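Local coordinates for nickel ABC transporter (Nickel-binding protein) (PDB 3T66), which probably serves as the extracellular solute-binding component of an ABC transporter, capturing nickel or a peptide-like solute for uptake, at residues A[44-49]-A[136-141]; A[77-82]-A[157-162]. All coordinates share one frame; numbering follows the deposited sequence.

Contact 1: residues A[44-49]-A[136-141]; sequences TLVRVD and ELVNPN
Val138 sets its two methyls against Val46 and Val48 of strand 46-48. This strand pairs with strand 55-57 in a two-stranded antiparallel hairpin of the family 5 solute-binding fold. CG1 of Val138 is anti to its backbone N (chi1 178°) and meets Val48 CG2 at 3.8 Å. Its CG2 goes to Val46 CG1. Both valine pairs meet at about a right angle. Arg47, between the two strand valines, points away from the loop and makes cation-pi contacts with Trp58 and Tyr479. Leu137 extends the apolar patch toward the start of the hairpin. Its CD1 touches Leu45 CD1, tip to tip, at 3.8 Å. Thr44 packs on the loop backbone instead. Its CB lies 3.4 Å from Leu137 O, and its CG2 lies 3.5 Å from Val138 O. No hydrogen bond joins the two segments; methyl packing and contacts of Thr44 with loop carbonyls hold them together. Val46 O has two partners all the same. Val138 CA makes a nearly straight CA-H...O contact with it, at 3.6 Å. Thr44 OG1, set between its own N and C by chi1 48°, donates a hydrogen bond to Val46 O at 2.6 Å from above the carbonyl plane.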
loop_
_atom_site.group_PDB
_atom_site.type_symbol
_atom_site.label_atom_id
_atom_site.label_comp_id
_atom_site.label_asym_id
_atom_site.label_seq_id
_atom_site.Cartn_x
_atom_site.Cartn_y
_atom_site.Cartn_z
ATOM N N THR A 44 10.660 -13.226 -3.191
ATOM C CA THR A 44 11.032 -12.877 -1.825
ATOM C C THR A 44 10.840 -14.101 -0.976
ATOM O O THR A 44 10.244 -15.059 -1.457
ATOM C CB THR A 44 10.118 -11.754 -1.315
ATOM O OG1 THR A 44 8.776 -12.119 -1.626
ATOM C CG2 THR A 44 10.468 -10.368 -1.987
ATOM N N LEU A 45 11.310 -14.093 0.266
ATOM C CA LEU A 45 11.087 -15.238 1.145
ATOM C C LEU A 45 9.614 -15.439 1.487
ATOM O O LEU A 45 9.122 -16.544 1.786
ATOM C CB LEU A 45 11.886 -15.101 2.434
ATOM C CG LEU A 45 13.416 -14.928 2.360
ATOM C CD1 LEU A 45 14.085 -14.737 3.725
ATOM C CD2 LEU A 45 14.046 -16.091 1.689
ATOM N N VAL A 46 8.876 -14.363 1.399
ATOM C CA VAL A 46 7.566 -14.366 1.963
ATOM C C VAL A 46 6.784 -13.404 1.128
ATOM O O VAL A 46 7.385 -12.535 0.564
ATOM C CB VAL A 46 7.734 -13.999 3.413
ATOM C CG1 VAL A 46 6.847 -12.944 3.808
ATOM C CG2 VAL A 46 7.504 -15.213 4.233
ATOM N N ARG A 47 5.479 -13.601 0.991
ATOM C CA ARG A 47 4.625 -12.804 0.083
ATOM C C ARG A 47 3.316 -12.503 0.751
ATOM O O ARG A 47 2.999 -13.073 1.757
ATOM C CB ARG A 47 4.323 -13.540 -1.251
ATOM C CG ARG A 47 3.873 -15.038 -1.119
ATOM C CD ARG A 47 3.490 -15.678 -2.445
ATOM N NE ARG A 47 2.394 -14.933 -3.076
ATOM C CZ ARG A 47 2.429 -14.318 -4.271
ATOM N NH1 ARG A 47 3.499 -14.351 -5.058
ATOM N NH2 ARG A 47 1.348 -13.681 -4.706
ATOM N N VAL A 48 2.558 -11.597 0.161
ATOM C CA VAL A 48 1.160 -11.331 0.503
ATOM C C VAL A 48 0.214 -12.169 -0.417
ATOM O O VAL A 48 0.077 -11.909 -1.613
ATOM C CB VAL A 48 0.887 -9.839 0.286
ATOM C CG1 VAL A 48 -0.547 -9.489 0.526
ATOM C CG2 VAL A 48 1.804 -9.001 1.138
ATOM N N ASP A 49 -0.439 -13.168 0.153
ATOM C CA ASP A 49 -1.305 -14.068 -0.573
ATOM C C ASP A 49 -2.477 -13.288 -1.152
ATOM O O ASP A 49 -3.089 -12.511 -0.459
ATOM C CB ASP A 49 -1.734 -15.130 0.431
ATOM C CG ASP A 49 -2.897 -15.988 -0.036
ATOM O OD1 ASP A 49 -3.065 -16.248 -1.267
ATOM O OD2 ASP A 49 -3.647 -16.433 0.881
ATOM N N GLU A 136 8.676 -7.746 6.972
ATOM C CA GLU A 136 9.666 -6.952 6.271
ATOM C C GLU A 136 10.253 -7.710 5.126
ATOM O O GLU A 136 10.745 -7.084 4.183
ATOM C CB GLU A 136 10.825 -6.525 7.149
ATOM C CG GLU A 136 10.473 -5.504 8.238
ATOM C CD GLU A 136 10.111 -4.113 7.733
ATOM O OE1 GLU A 136 10.351 -3.767 6.525
ATOM O OE2 GLU A 136 9.589 -3.362 8.587
ATOM N N LEU A 137 10.202 -9.045 5.173
ATOM C CA LEU A 137 10.821 -9.833 4.112
ATOM C C LEU A 137 9.985 -9.872 2.831
ATOM O O LEU A 137 10.425 -10.343 1.785
ATOM C CB LEU A 137 11.194 -11.211 4.627
ATOM C CG LEU A 137 12.153 -11.154 5.817
ATOM C CD1 LEU A 137 12.470 -12.534 6.386
ATOM C CD2 LEU A 137 13.439 -10.424 5.439
ATOM N N VAL A 138 8.782 -9.335 2.909
ATOM C CA VAL A 138 7.939 -9.211 1.741
ATOM C C VAL A 138 8.477 -8.145 0.762
ATOM O O VAL A 138 8.216 -8.216 -0.425
ATOM C CB VAL A 138 6.525 -8.805 2.177
ATOM C CG1 VAL A 138 5.575 -8.617 0.971
ATOM C CG2 VAL A 138 5.950 -9.769 3.171
ATOM N N ASN A 139 9.224 -7.170 1.275
ATOM C CA ASN A 139 9.670 -6.043 0.502
ATOM C C ASN A 139 10.418 -6.545 -0.678
ATOM O O ASN A 139 11.411 -7.252 -0.527
ATOM C CB ASN A 139 10.634 -5.213 1.316
ATOM C CG ASN A 139 10.566 -3.733 0.996
ATOM O OD1 ASN A 139 10.662 -3.317 -0.152
ATOM N ND2 ASN A 139 10.434 -2.924 2.040
ATOM N N PRO A 140 9.963 -6.173 -1.867
ATOM C CA PRO A 140 10.607 -6.549 -3.072
ATOM C C PRO A 140 12.080 -6.276 -3.052
ATOM O O PRO A 140 12.824 -6.912 -3.782
ATOM C CB PRO A 140 9.905 -5.693 -4.070
ATOM C CG PRO A 140 8.512 -5.824 -3.619
ATOM C CD PRO A 140 8.632 -5.621 -2.135
ATOM N N ASN A 141 12.504 -5.364 -2.191
ATOM C CA ASN A 141 13.919 -5.036 -1.961
ATOM C C ASN A 141 14.774 -6.133 -1.526
ATOM O O ASN A 141 15.984 -6.019 -1.602
ATOM C CB ASN A 141 14.003 -4.171 -0.739
ATOM C CG ASN A 141 13.676 -2.823 -1.044
ATOM O OD1 ASN A 141 13.578 -2.485 -2.242
ATOM N ND2 ASN A 141 13.463 -2.002 -0.016
#

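Contact 2: residues A[77-82]-A[157-162]; sequences EDVTFQ and VGTGPF
The Phe81 ring has Gly158 CA at its edge, in the ring plane. Val157 O and Thr159 CG2 reach it obliquely, Val157 O lying 3.5 Å from Phe81 CD1. The second flat group, the Gln82 amide, is held at both ends by backbone. Its OE1 accepts a hydrogen bond from Gly158 N at 2.8 Å, with the donor above the amide plane. Its NE2 donates to Gly160 O, also at 2.8 Å, with a C=O...N angle of 109° and the donor above the carbonyl plane. NE2 bonds Ile41 O as well. A bend at chi2 (130°) turns the amide alongside the glycine backbone. Gln82 N also bonds Gly158 O at 3.0 Å, although the position of that oxygen is less certain. In the solute-binding fold this joins the loop between strand 70-75 and helix 89-100 to the residues leading into strand 162-168. Beyond Phe81, Val79 CG1 packs on Thr159 CG2 at 3.8 Å. The hydroxyl of Thr159 turns elsewhere, to Glu43 OE1, while that of Thr80 pairs with Tyr178 OH. At the far end, the Phe162 side chain is about 9 Å from the side chain of Asp179, a residue seen to bind calcium in a structure of this protein, though not in this chain.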
loop_
_atom_site.group_PDB
_atom_site.type_symbol
_atom_site.label_atom_id
_atom_site.label_comp_id
_atom_site.label_asym_id
_atom_site.label_seq_id
_atom_site.Cartn_x
_atom_site.Cartn_y
_atom_site.Cartn_z
ATOM N N GLU A 77 13.212 -26.916 -0.251
ATOM C CA GLU A 77 14.366 -27.650 -0.731
ATOM C C GLU A 77 14.377 -27.778 -2.241
ATOM O O GLU A 77 15.325 -28.268 -2.831
ATOM C CB GLU A 77 14.517 -28.979 0.004
ATOM C CG GLU A 77 14.927 -28.755 1.464
ATOM C CD GLU A 77 14.339 -29.777 2.461
ATOM O OE1 GLU A 77 14.121 -30.953 2.056
ATOM O OE2 GLU A 77 14.099 -29.392 3.649
ATOM N N ASP A 78 13.360 -27.287 -2.902
ATOM C CA ASP A 78 13.324 -27.493 -4.333
ATOM C C ASP A 78 13.578 -26.256 -5.187
ATOM O O ASP A 78 13.184 -26.264 -6.329
ATOM C CB ASP A 78 11.979 -28.093 -4.730
ATOM C CG ASP A 78 10.804 -27.290 -4.174
ATOM O OD1 ASP A 78 11.038 -26.591 -3.162
ATOM O OD2 ASP A 78 9.659 -27.339 -4.731
ATOM N N VAL A 79 14.202 -25.197 -4.698
ATOM C CA VAL A 79 14.251 -24.022 -5.562
ATOM C C VAL A 79 15.623 -23.917 -6.168
ATOM O O VAL A 79 16.588 -24.270 -5.502
ATOM C CB VAL A 79 13.890 -22.708 -4.814
ATOM C CG1 VAL A 79 14.393 -21.493 -5.562
ATOM C CG2 VAL A 79 12.397 -22.567 -4.598
ATOM N N THR A 80 15.702 -23.469 -7.423
ATOM C CA THR A 80 16.954 -23.166 -8.073
ATOM C C THR A 80 16.893 -21.799 -8.724
ATOM O O THR A 80 15.838 -21.400 -9.264
ATOM C CB THR A 80 17.286 -24.155 -9.238
ATOM O OG1 THR A 80 16.313 -24.024 -10.299
ATOM C CG2 THR A 80 17.414 -25.642 -8.755
ATOM N N PHE A 81 18.031 -21.104 -8.720
ATOM C CA PHE A 81 18.191 -19.874 -9.503
ATOM C C PHE A 81 18.148 -20.152 -11.002
ATOM O O PHE A 81 18.381 -21.247 -11.455
ATOM C CB PHE A 81 19.491 -19.125 -9.168
ATOM C CG PHE A 81 19.601 -18.711 -7.729
ATOM C CD1 PHE A 81 19.123 -17.480 -7.304
ATOM C CD2 PHE A 81 20.187 -19.561 -6.781
ATOM C CE1 PHE A 81 19.209 -17.109 -5.947
ATOM C CE2 PHE A 81 20.272 -19.196 -5.426
ATOM C CZ PHE A 81 19.766 -17.993 -5.014
ATOM N N GLN A 82 17.818 -19.120 -11.760
ATOM C CA GLN A 82 17.779 -19.158 -13.202
ATOM C C GLN A 82 19.061 -19.706 -13.799
ATOM O O GLN A 82 19.061 -20.288 -14.893
ATOM C CB GLN A 82 17.522 -17.752 -13.726
ATOM C CG GLN A 82 16.052 -17.348 -13.711
ATOM C CD GLN A 82 15.827 -16.023 -13.056
ATOM O OE1 GLN A 82 16.775 -15.344 -12.712
ATOM N NE2 GLN A 82 14.563 -15.664 -12.838
ATOM N N VAL A 157 20.308 -12.407 -11.188
ATOM C CA VAL A 157 19.919 -13.797 -11.371
ATOM C C VAL A 157 19.170 -14.285 -10.178
ATOM O O VAL A 157 19.758 -14.519 -9.125
ATOM C CB VAL A 157 21.104 -14.698 -11.783
ATOM C CG1 VAL A 157 20.873 -16.151 -11.362
ATOM C CG2 VAL A 157 21.223 -14.623 -13.278
ATOM N N GLY A 158 17.861 -14.401 -10.351
ATOM C CA GLY A 158 16.972 -14.730 -9.256
ATOM C C GLY A 158 16.217 -15.999 -9.509
ATOM O O GLY A 158 16.585 -16.790 -10.376
ATOM N N THR A 159 15.136 -16.177 -8.771
ATOM C CA THR A 159 14.393 -17.407 -8.841
ATOM C C THR A 159 13.083 -17.270 -9.612
ATOM O O THR A 159 12.292 -18.212 -9.690
ATOM C CB THR A 159 14.143 -17.955 -7.452
ATOM O OG1 THR A 159 13.241 -17.080 -6.793
ATOM C CG2 THR A 159 15.426 -17.985 -6.668
ATOM N N GLY A 160 12.855 -16.113 -10.213
ATOM C CA GLY A 160 11.611 -15.925 -10.971
ATOM C C GLY A 160 11.428 -16.869 -12.153
ATOM O O GLY A 160 12.385 -17.442 -12.698
ATOM N N PRO A 161 10.186 -17.023 -12.572
ATOM C CA PRO A 161 9.798 -17.646 -13.811
ATOM C C PRO A 161 10.344 -16.931 -15.074
ATOM O O PRO A 161 10.161 -17.443 -16.184
ATOM C CB PRO A 161 8.285 -17.446 -13.792
ATOM C CG PRO A 161 8.132 -16.113 -13.160
ATOM C CD PRO A 161 9.058 -16.305 -11.973
ATOM N N PHE A 162 10.956 -15.760 -14.964
ATOM C CA PHE A 162 11.535 -15.177 -16.200
ATOM C C PHE A 162 12.940 -14.779 -15.998
ATOM O O PHE A 162 13.258 -14.041 -15.081
ATOM C CB PHE A 162 10.705 -14.020 -16.811
ATOM C CG PHE A 162 9.418 -14.478 -17.300
ATOM C CD1 PHE A 162 9.336 -15.166 -18.475
ATOM C CD2 PHE A 162 8.307 -14.372 -16.525
ATOM C CE1 PHE A 162 8.143 -15.696 -18.902
ATOM C CE2 PHE A 162 7.089 -14.894 -16.929
ATOM C CZ PHE A 162 7.004 -15.562 -18.115
#

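How the contacts relate
From the N terminus the segments come in the order 44-49, 77-82, 136-141, 157-162. The two contacts therefore cross, and neither nests in the other. Contact 1 closes a loop of 86 residues that holds all four strands of the antiparallel sheet 60-64, 70-75, 121-126 and 112-118. It ties the 46-48/55-57 hairpin to the loop after strand 121-126. Contact 2 closes a loop of 74 residues and ties the loop before helix 89-100 to the start of strand 162-168. The centres of contact 1 and contact 2 are about 15 Å apart. The nearest atoms of contact 1 and contact 2 are about 6 Å apart. The residues just before 44-49 reach contact 2.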